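Long-range contact in capsular polysaccharide export system protein KpsC (Thermosulfurimonas dismutans, PDB 6MGD), which probably transfers Kdo in beta-2,7 linkage while building the conserved glycolipid that carries bacterial capsular polysaccharide: residues T151-V162 against N189-H199. Sequence-based numbering, arbitrary orientation.
Sequences TDKKIIVVPGQV and NPNAYIVYKPH
Asn189, just past the end of helix 178-188, lays its amide beside the tip of Ile156: Asn189 CG is 3.4 Å from Ile156 CD1, the two side chains crossing at about a right angle. Its ND2 turns back to the carbonyl of Val185. Ala192 CB touches the same methyl, Ile156 CD1, at 3.7 Å. From Tyr193 onward the pairing is parallel; the axes of 155-159 and 193-197 come within 4.8 Å at their closest approach and are inclined by 21°. Tyr193 takes Lys154 O with its N-H and gives its own O to Ile156 N in a nearly straight bond (2.8 Å, 174° at the hydrogen); Val195 and Lys197 repeat this two-sided grip, ending at Gly160 N. The Tyr193 side chain runs alongside Ile155, whereas Ile194 meets Ile156 and Val158 on the other face. Tyr196 sends CG anti to its backbone N (chi1 176°), which carries the ring forward along the neighbouring strand: Val158 CG1 sits in plane at the ring edge, and Tyr196 OH reaches 3.3 Å from Gly160 CA. Replacing Tyr196 by alanine would probably open a gap beside Val158 CG1 and Gly160 CA. At His199, Val162 CG2 lies over one imidazole face in a CH-pi contact, 3.5 Å from the ring centroid, while ND1 accepts Asp201 N. The pair joins adjacent strands of the six-stranded parallel sheet in this GT-B-clan protein, a Rossmann-like arrangement; the connection runs through helices 166-169 and 178-188, the latter packing on Ile194 and Tyr196; strand 238-241 flanks 155-159, and strand 222-223 borders 193-197.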
# COMPACT_ATOMS: atom_id res chain seq x y z
N THR A 151 14.47 -28.56 3.40
CA THR A 151 13.45 -29.57 3.12
C THR A 151 13.23 -29.66 1.62
O THR A 151 13.68 -28.81 0.85
CB THR A 151 12.14 -29.25 3.85
OG1 THR A 151 11.26 -30.37 3.76
CG2 THR A 151 11.47 -28.04 3.22
N ASP A 152 12.52 -30.71 1.22
CA ASP A 152 12.14 -30.91 -0.17
C ASP A 152 10.81 -30.26 -0.53
O ASP A 152 10.47 -30.20 -1.72
CB ASP A 152 12.07 -32.41 -0.48
CG ASP A 152 11.14 -33.15 0.47
OD1 ASP A 152 10.97 -32.70 1.62
OD2 ASP A 152 10.57 -34.19 0.06
N LYS A 153 10.06 -29.78 0.45
CA LYS A 153 8.77 -29.16 0.20
C LYS A 153 8.95 -27.73 -0.29
O LYS A 153 9.97 -27.08 -0.07
CB LYS A 153 7.92 -29.17 1.47
CG LYS A 153 7.89 -30.51 2.19
CD LYS A 153 7.43 -30.36 3.63
CE LYS A 153 7.66 -31.65 4.41
NZ LYS A 153 7.39 -31.46 5.86
N LYS A 154 7.92 -27.23 -0.97
CA LYS A 154 7.92 -25.85 -1.44
C LYS A 154 7.81 -24.90 -0.25
O LYS A 154 6.95 -25.07 0.62
CB LYS A 154 6.78 -25.61 -2.43
CG LYS A 154 6.76 -24.21 -3.01
CD LYS A 154 5.99 -24.17 -4.32
CE LYS A 154 4.51 -24.43 -4.12
NZ LYS A 154 3.75 -24.30 -5.40
N ILE A 155 8.68 -23.90 -0.21
CA ILE A 155 8.72 -22.94 0.88
C ILE A 155 7.71 -21.83 0.59
O ILE A 155 7.84 -21.11 -0.41
CB ILE A 155 10.13 -22.36 1.07
CG1 ILE A 155 11.15 -23.48 1.29
CG2 ILE A 155 10.16 -21.39 2.25
CD1 ILE A 155 10.92 -24.27 2.57
N ILE A 156 6.70 -21.70 1.45
CA ILE A 156 5.70 -20.65 1.36
C ILE A 156 5.80 -19.77 2.61
O ILE A 156 5.91 -20.29 3.73
CB ILE A 156 4.28 -21.23 1.21
CG1 ILE A 156 4.11 -21.91 -0.15
CG2 ILE A 156 3.22 -20.14 1.37
CD1 ILE A 156 2.68 -22.36 -0.45
N VAL A 157 5.79 -18.45 2.41
CA VAL A 157 5.84 -17.48 3.50
C VAL A 157 4.53 -16.70 3.51
O VAL A 157 4.00 -16.34 2.45
CB VAL A 157 7.04 -16.52 3.37
CG1 VAL A 157 6.94 -15.68 2.10
CG2 VAL A 157 7.17 -15.62 4.60
N VAL A 158 4.00 -16.46 4.71
CA VAL A 158 2.75 -15.72 4.89
C VAL A 158 2.98 -14.61 5.90
O VAL A 158 3.18 -14.88 7.09
CB VAL A 158 1.61 -16.65 5.33
CG1 VAL A 158 0.37 -15.84 5.70
CG2 VAL A 158 1.28 -17.66 4.24
N PRO A 159 2.97 -13.34 5.48
CA PRO A 159 3.12 -12.23 6.43
C PRO A 159 1.78 -11.89 7.06
O PRO A 159 0.81 -11.58 6.36
CB PRO A 159 3.64 -11.08 5.55
CG PRO A 159 3.07 -11.37 4.20
CD PRO A 159 2.97 -12.88 4.08
N GLY A 160 1.72 -11.97 8.38
CA GLY A 160 0.51 -11.58 9.08
C GLY A 160 0.29 -10.08 9.05
O GLY A 160 1.23 -9.29 8.93
N GLN A 161 -0.97 -9.69 9.15
CA GLN A 161 -1.36 -8.29 9.17
C GLN A 161 -2.11 -7.97 10.45
O GLN A 161 -2.57 -8.87 11.17
CB GLN A 161 -2.25 -7.93 7.97
CG GLN A 161 -1.60 -8.14 6.61
CD GLN A 161 -2.53 -7.75 5.47
OE1 GLN A 161 -2.60 -8.44 4.45
NE2 GLN A 161 -3.26 -6.65 5.64
N VAL A 162 -2.23 -6.68 10.75
CA VAL A 162 -3.13 -6.22 11.79
C VAL A 162 -4.55 -6.30 11.24
O VAL A 162 -4.87 -5.65 10.24
CB VAL A 162 -2.78 -4.80 12.25
CG1 VAL A 162 -3.39 -4.52 13.62
CG2 VAL A 162 -1.28 -4.61 12.27
N ASN A 189 -2.38 -25.55 -0.54
CA ASN A 189 -1.02 -26.09 -0.60
C ASN A 189 -0.84 -27.11 0.52
O ASN A 189 -0.29 -26.80 1.59
CB ASN A 189 0.02 -24.97 -0.50
CG ASN A 189 -0.24 -23.85 -1.49
OD1 ASN A 189 0.11 -23.95 -2.66
ND2 ASN A 189 -0.87 -22.78 -1.01
N PRO A 190 -1.28 -28.35 0.30
CA PRO A 190 -1.29 -29.33 1.40
C PRO A 190 0.09 -29.77 1.87
O PRO A 190 0.26 -30.08 3.05
CB PRO A 190 -2.08 -30.51 0.82
CG PRO A 190 -2.85 -29.93 -0.34
CD PRO A 190 -1.97 -28.86 -0.90
N ASN A 191 1.08 -29.82 0.97
CA ASN A 191 2.39 -30.38 1.30
C ASN A 191 3.49 -29.35 1.44
O ASN A 191 4.61 -29.71 1.83
CB ASN A 191 2.80 -31.41 0.24
CG ASN A 191 1.79 -32.52 0.07
OD1 ASN A 191 1.10 -32.59 -0.96
ND2 ASN A 191 1.68 -33.39 1.06
N ALA A 192 3.22 -28.08 1.14
CA ALA A 192 4.26 -27.07 1.19
C ALA A 192 4.66 -26.77 2.63
O ALA A 192 3.91 -27.02 3.58
CB ALA A 192 3.79 -25.79 0.50
N TYR A 193 5.86 -26.22 2.79
CA TYR A 193 6.35 -25.77 4.09
C TYR A 193 5.89 -24.32 4.27
O TYR A 193 6.38 -23.41 3.59
CB TYR A 193 7.87 -25.88 4.18
CG TYR A 193 8.41 -25.62 5.57
CD1 TYR A 193 8.62 -24.32 6.02
CD2 TYR A 193 8.71 -26.66 6.44
CE1 TYR A 193 9.11 -24.07 7.29
CE2 TYR A 193 9.21 -26.42 7.71
CZ TYR A 193 9.41 -25.12 8.13
OH TYR A 193 9.90 -24.87 9.39
N ILE A 194 4.96 -24.12 5.19
CA ILE A 194 4.37 -22.80 5.44
C ILE A 194 4.99 -22.24 6.71
O ILE A 194 4.93 -22.87 7.77
CB ILE A 194 2.84 -22.88 5.56
CG1 ILE A 194 2.24 -23.50 4.29
CG2 ILE A 194 2.26 -21.50 5.81
CD1 ILE A 194 0.74 -23.65 4.33
N VAL A 195 5.58 -21.05 6.59
CA VAL A 195 6.13 -20.32 7.73
C VAL A 195 5.35 -19.02 7.86
O VAL A 195 5.27 -18.24 6.91
CB VAL A 195 7.64 -20.06 7.58
CG1 VAL A 195 7.97 -19.64 6.16
CG2 VAL A 195 8.09 -19.01 8.57
N TYR A 196 4.77 -18.80 9.04
CA TYR A 196 3.94 -17.63 9.29
C TYR A 196 4.77 -16.57 10.00
O TYR A 196 5.27 -16.79 11.10
CB TYR A 196 2.71 -17.99 10.13
CG TYR A 196 1.86 -16.80 10.52
CD1 TYR A 196 1.17 -16.08 9.55
CD2 TYR A 196 1.73 -16.42 11.84
CE1 TYR A 196 0.38 -14.99 9.90
CE2 TYR A 196 0.95 -15.34 12.20
CZ TYR A 196 0.28 -14.63 11.23
OH TYR A 196 -0.50 -13.55 11.58
N LYS A 197 4.91 -15.41 9.35
CA LYS A 197 5.59 -14.27 9.95
C LYS A 197 4.54 -13.32 10.50
O LYS A 197 3.94 -12.56 9.73
CB LYS A 197 6.47 -13.56 8.92
CG LYS A 197 7.23 -12.38 9.49
CD LYS A 197 7.24 -11.21 8.53
CE LYS A 197 8.11 -10.08 9.05
NZ LYS A 197 9.49 -10.56 9.32
N PRO A 198 4.27 -13.33 11.80
CA PRO A 198 3.23 -12.45 12.34
C PRO A 198 3.65 -10.99 12.26
O PRO A 198 4.83 -10.66 12.28
CB PRO A 198 3.09 -12.91 13.79
CG PRO A 198 4.44 -13.47 14.12
CD PRO A 198 4.94 -14.10 12.85
N HIS A 199 2.65 -10.12 12.15
CA HIS A 199 2.93 -8.70 12.08
C HIS A 199 3.56 -8.24 13.39
O HIS A 199 3.18 -8.71 14.47
CB HIS A 199 1.64 -7.91 11.81
CG HIS A 199 1.87 -6.47 11.48
ND1 HIS A 199 1.98 -5.49 12.44
CD2 HIS A 199 2.02 -5.85 10.28
CE1 HIS A 199 2.18 -4.32 11.85
NE2 HIS A 199 2.21 -4.51 10.54